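Long-range contact in putative metallopeptidase (Shewanella baltica OS155, PDB 3IEH), which is probably a zinc-dependent hydrolase of the peptidase M14 family, perhaps with carboxypeptidase or ester-cleaving activity: residues L158-H170 with F230-G242. Residues are numbered along the deposited sequence; the frame is centred on the assembly and turned at random.
Sequences LIAACRDGILTCH and FEACLVRSGARVG. With ZN (zinc ion), chain B.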
loop_
_atom_site.group_PDB
_atom_site.type_symbol
_atom_site.label_atom_id
_atom_site.label_comp_id
_atom_site.label_asym_id
_atom_site.label_seq_id
_atom_site.Cartn_x
_atom_site.Cartn_y
_atom_site.Cartn_z
ATOM N N LEU A 158 -5.731 10.658 8.352
ATOM C CA LEU A 158 -5.614 9.354 7.736
ATOM C C LEU A 158 -6.745 8.428 8.157
ATOM O O LEU A 158 -7.246 7.678 7.339
ATOM C CB LEU A 158 -4.249 8.742 8.055
ATOM C CG LEU A 158 -3.060 9.497 7.483
ATOM C CD1 LEU A 158 -1.785 8.836 7.961
ATOM C CD2 LEU A 158 -3.160 9.542 5.970
ATOM N N ILE A 159 -7.169 8.487 9.419
ATOM C CA ILE A 159 -8.290 7.655 9.864
ATOM C C ILE A 159 -9.532 8.021 9.069
ATOM O O ILE A 159 -10.156 7.138 8.507
ATOM C CB ILE A 159 -8.549 7.766 11.385
ATOM C CG1 ILE A 159 -7.375 7.139 12.161
ATOM C CG2 ILE A 159 -9.851 7.065 11.755
ATOM C CD1 ILE A 159 -7.059 7.842 13.488
ATOM N N ALA A 160 -9.873 9.318 9.011
ATOM C CA ALA A 160 -10.978 9.812 8.168
ATOM C C ALA A 160 -10.859 9.322 6.709
ATOM O O ALA A 160 -11.850 8.951 6.122
ATOM C CB ALA A 160 -11.055 11.353 8.191
ATOM N N ALA A 161 -9.650 9.295 6.150
ATOM C CA ALA A 161 -9.432 8.861 4.745
ATOM C C ALA A 161 -9.671 7.365 4.501
ATOM O O ALA A 161 -9.838 6.933 3.350
ATOM C CB ALA A 161 -7.994 9.220 4.303
ATOM N N CYS A 162 -9.690 6.568 5.565
ATOM C CA CYS A 162 -9.786 5.123 5.402
ATOM C C CYS A 162 -10.805 4.413 6.288
ATOM O O CYS A 162 -10.732 3.195 6.458
ATOM C CB CYS A 162 -8.397 4.515 5.622
ATOM S SG CYS A 162 -7.826 4.475 7.322
ATOM N N ARG A 163 -11.793 5.152 6.792
ATOM C CA ARG A 163 -12.786 4.561 7.691
ATOM C C ARG A 163 -13.475 3.334 7.119
ATOM O O ARG A 163 -13.800 2.396 7.868
ATOM C CB ARG A 163 -13.829 5.579 8.167
ATOM C CG ARG A 163 -13.372 6.334 9.411
ATOM C CD ARG A 163 -14.488 6.802 10.327
ATOM N NE ARG A 163 -13.923 6.973 11.673
ATOM C CZ ARG A 163 -13.818 6.009 12.598
ATOM N NH1 ARG A 163 -14.271 4.767 12.372
ATOM N NH2 ARG A 163 -13.260 6.293 13.774
ATOM N N ASP A 164 -13.671 3.344 5.804
ATOM C CA ASP A 164 -14.393 2.270 5.118
ATOM C C ASP A 164 -13.453 1.267 4.442
ATOM O O ASP A 164 -13.913 0.305 3.855
ATOM C CB ASP A 164 -15.334 2.894 4.089
ATOM C CG ASP A 164 -16.238 3.943 4.706
ATOM O OD1 ASP A 164 -17.020 3.534 5.566
ATOM O OD2 ASP A 164 -16.174 5.156 4.350
ATOM N N GLY A 165 -12.141 1.467 4.531
ATOM C CA GLY A 165 -11.236 0.505 3.952
ATOM C C GLY A 165 -9.837 1.029 3.803
ATOM O O GLY A 165 -9.646 2.186 3.453
ATOM N N ILE A 166 -8.863 0.185 4.112
ATOM C CA ILE A 166 -7.449 0.506 3.947
ATOM C C ILE A 166 -6.834 -0.663 3.149
ATOM O O ILE A 166 -6.993 -1.841 3.510
ATOM C CB ILE A 166 -6.738 0.723 5.330
ATOM C CG1 ILE A 166 -5.228 1.014 5.199
ATOM C CG2 ILE A 166 -6.847 -0.495 6.216
ATOM C CD1 ILE A 166 -4.867 2.051 4.194
ATOM N N LEU A 167 -6.227 -0.350 2.014
ATOM C CA LEU A 167 -5.453 -1.329 1.277
ATOM C C LEU A 167 -4.041 -0.812 1.255
ATOM O O LEU A 167 -3.801 0.357 0.957
ATOM C CB LEU A 167 -5.965 -1.510 -0.152
ATOM C CG LEU A 167 -5.029 -2.203 -1.159
ATOM C CD1 LEU A 167 -4.726 -3.611 -0.762
ATOM C CD2 LEU A 167 -5.623 -2.152 -2.571
ATOM N N THR A 168 -3.100 -1.680 1.574
ATOM C CA THR A 168 -1.697 -1.330 1.419
ATOM C C THR A 168 -1.052 -2.379 0.494
ATOM O O THR A 168 -1.256 -3.570 0.687
ATOM C CB THR A 168 -0.966 -1.197 2.777
ATOM O OG1 THR A 168 0.322 -0.624 2.536
ATOM C CG2 THR A 168 -0.800 -2.547 3.458
ATOM N N CYS A 169 -0.307 -1.932 -0.521
ATOM C CA CYS A 169 0.250 -2.840 -1.524
ATOM C C CYS A 169 1.745 -3.100 -1.363
ATOM O O CYS A 169 2.583 -2.237 -1.669
ATOM C CB CYS A 169 -0.066 -2.297 -2.891
ATOM S SG CYS A 169 -1.873 -2.276 -3.110
ATOM N N HIS A 170 2.066 -4.296 -0.872
ATOM C CA HIS A 170 3.433 -4.681 -0.588
ATOM C C HIS A 170 3.867 -5.772 -1.526
ATOM O O HIS A 170 3.071 -6.290 -2.331
ATOM C CB HIS A 170 3.545 -5.161 0.850
ATOM C CG HIS A 170 3.440 -4.054 1.856
ATOM N ND1 HIS A 170 4.524 -3.585 2.555
ATOM C CD2 HIS A 170 2.395 -3.288 2.232
ATOM C CE1 HIS A 170 4.144 -2.608 3.354
ATOM N NE2 HIS A 170 2.856 -2.408 3.179
ATOM N N PHE A 230 1.470 -0.064 9.870
ATOM C CA PHE A 230 0.576 1.035 9.553
ATOM C C PHE A 230 -0.882 0.561 9.409
ATOM O O PHE A 230 -1.796 1.152 9.981
ATOM C CB PHE A 230 1.092 1.683 8.259
ATOM C CG PHE A 230 0.239 2.793 7.730
ATOM C CD1 PHE A 230 0.207 4.033 8.366
ATOM C CD2 PHE A 230 -0.503 2.619 6.557
ATOM C CE1 PHE A 230 -0.574 5.091 7.854
ATOM C CE2 PHE A 230 -1.268 3.669 6.027
ATOM C CZ PHE A 230 -1.310 4.909 6.679
ATOM N N GLU A 231 -1.073 -0.510 8.643
ATOM C CA GLU A 231 -2.393 -1.115 8.390
ATOM C C GLU A 231 -3.067 -1.577 9.685
ATOM O O GLU A 231 -4.214 -1.206 9.957
ATOM C CB GLU A 231 -2.258 -2.347 7.481
ATOM C CG GLU A 231 -1.182 -2.276 6.367
ATOM C CD GLU A 231 0.265 -2.702 6.757
ATOM O OE1 GLU A 231 0.502 -3.876 7.143
ATOM O OE2 GLU A 231 1.176 -1.867 6.594
ATOM N N ALA A 232 -2.379 -2.412 10.472
ATOM C CA ALA A 232 -3.004 -2.950 11.728
ATOM C C ALA A 232 -3.411 -1.793 12.635
ATOM O O ALA A 232 -4.492 -1.777 13.215
ATOM C CB ALA A 232 -2.057 -3.975 12.505
ATOM N N CYS A 233 -2.542 -0.797 12.706
ATOM C CA CYS A 233 -2.788 0.370 13.526
ATOM C C CYS A 233 -4.042 1.156 13.092
ATOM O O CYS A 233 -4.847 1.565 13.932
ATOM C CB CYS A 233 -1.569 1.273 13.490
ATOM S SG CYS A 233 -1.721 2.627 14.693
ATOM N N LEU A 234 -4.183 1.356 11.786
ATOM C CA LEU A 234 -5.332 2.051 11.223
ATOM C C LEU A 234 -6.605 1.233 11.403
ATOM O O LEU A 234 -7.675 1.802 11.670
ATOM C CB LEU A 234 -5.117 2.384 9.750
ATOM C CG LEU A 234 -4.218 3.573 9.437
ATOM C CD1 LEU A 234 -4.058 3.707 7.936
ATOM C CD2 LEU A 234 -4.814 4.851 10.050
ATOM N N VAL A 235 -6.514 -0.091 11.281
ATOM C CA VAL A 235 -7.684 -0.922 11.567
ATOM C C VAL A 235 -8.076 -0.799 13.055
ATOM O O VAL A 235 -9.245 -0.609 13.355
ATOM C CB VAL A 235 -7.464 -2.388 11.137
ATOM C CG1 VAL A 235 -8.488 -3.343 11.801
ATOM C CG2 VAL A 235 -7.456 -2.483 9.585
ATOM N N ARG A 236 -7.116 -0.891 13.977
ATOM C CA ARG A 236 -7.417 -0.696 15.397
ATOM C C ARG A 236 -7.980 0.712 15.597
ATOM O O ARG A 236 -8.855 0.894 16.434
ATOM C CB ARG A 236 -6.181 -0.850 16.304
ATOM C CG ARG A 236 -5.525 -2.232 16.388
ATOM C CD ARG A 236 -6.223 -3.220 17.338
ATOM N NE ARG A 236 -6.404 -2.681 18.688
ATOM C CZ ARG A 236 -7.578 -2.411 19.261
ATOM N NH1 ARG A 236 -8.730 -2.655 18.628
ATOM N NH2 ARG A 236 -7.606 -1.908 20.493
ATOM N N SER A 237 -7.459 1.709 14.863
ATOM C CA SER A 237 -7.954 3.104 14.984
ATOM C C SER A 237 -9.367 3.328 14.412
ATOM O O SER A 237 -9.988 4.358 14.681
ATOM C CB SER A 237 -6.990 4.100 14.350
ATOM O OG SER A 237 -5.734 4.008 14.980
ATOM N N GLY A 238 -9.872 2.382 13.634
ATOM C CA GLY A 238 -11.230 2.494 13.136
ATOM C C GLY A 238 -11.478 2.098 11.698
ATOM O O GLY A 238 -12.627 2.161 11.272
ATOM N N ALA A 239 -10.430 1.715 10.948
ATOM C CA ALA A 239 -10.583 1.252 9.548
ATOM C C ALA A 239 -11.362 -0.061 9.582
ATOM O O ALA A 239 -10.932 -1.043 10.228
ATOM C CB ALA A 239 -9.228 1.077 8.851
ATOM N N ARG A 240 -12.522 -0.053 8.919
ATOM C CA ARG A 240 -13.500 -1.151 9.031
ATOM C C ARG A 240 -13.009 -2.469 8.467
ATOM O O ARG A 240 -13.312 -3.523 9.015
ATOM C CB ARG A 240 -14.836 -0.760 8.411
ATOM C CG ARG A 240 -15.602 0.207 9.284
ATOM C CD ARG A 240 -16.909 0.617 8.643
ATOM N NE ARG A 240 -17.654 1.564 9.485
ATOM C CZ ARG A 240 -17.661 2.891 9.334
ATOM N NH1 ARG A 240 -16.974 3.486 8.355
ATOM N NH2 ARG A 240 -18.355 3.639 10.184
ATOM N N VAL A 241 -12.274 -2.382 7.364
ATOM C CA VAL A 241 -11.602 -3.511 6.759
ATOM C C VAL A 241 -10.235 -3.016 6.280
ATOM O O VAL A 241 -10.047 -1.827 5.937
ATOM C CB VAL A 241 -12.382 -4.085 5.559
ATOM C CG1 VAL A 241 -13.689 -4.645 6.007
ATOM C CG2 VAL A 241 -12.598 -3.000 4.438
ATOM N N GLY A 242 -9.284 -3.930 6.256
ATOM C CA GLY A 242 -7.935 -3.650 5.773
ATOM C C GLY A 242 -7.393 -4.867 5.066
ATOM O O GLY A 242 -7.792 -5.987 5.372
HETATM ZN ZN ZN B . 6.682 -4.762 2.587
HETATM O O HOH W 1 5.956 -6.783 3.424
#
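L234 of helix 230-237 fills the angle between helix 155-162 and strand 165-172. Its CD1 lies 3.9 Å from C162 SG and also meets I166 CG1, while CD2 touches I159 CG1 at 4.0 Å. CD1 further packs on one face of the F230 ring, and L158 CD1 comes to that ring's edge, 3.9 Å from CE1. At chi1 178° the CG1 branch of I166 points away from the backbone N and crosses L234 at about a right angle, leaving CG2 to touch V235 CG2 and A239 CB. The same CG2 lies where a side chain on G242 would have to go.

Toward the metal, a turn about the CB–CG bond (chi2 86°) folds the E231 chain, bringing OE2 to 3.8 Å from H170 NE2 and into a hydrogen bond with N128, while T168 OG1 is bonded to S72. Replacing E231 by alanine is likely to leave the N128 amide without this acceptor and strip a carboxylate from beside the zinc-binding imidazole. H170 ND1 coordinates zinc at 2.5 Å, together with H76, E79 and a water.

At the other end G238 closes helix 230-237 in a Schellman motif, and the chain turns back along the strand. R240 N donates to R163 O (3.0 Å), to which R240 NH1 adds a weak bond, and I166 N donates to V241 O. Outermost, the side chains of D164 and R240 run side by side, their carboxylate and guanidinium planes 11° apart, joined by the OD1–NH1 salt bridge of 2.8 Å; D164 OD2 is bonded to S68 N.

Strand segment 165-170 runs antiparallel to helix 230-237, and the following strand 242-248 pairs parallel to 165-172, I166 opposite G242. A helix thus packs on a central parallel pair of the mixed eight-stranded sheet, with the zinc ligand H170 on one of those strands, as in the α/β fold of M14 metallopeptidases.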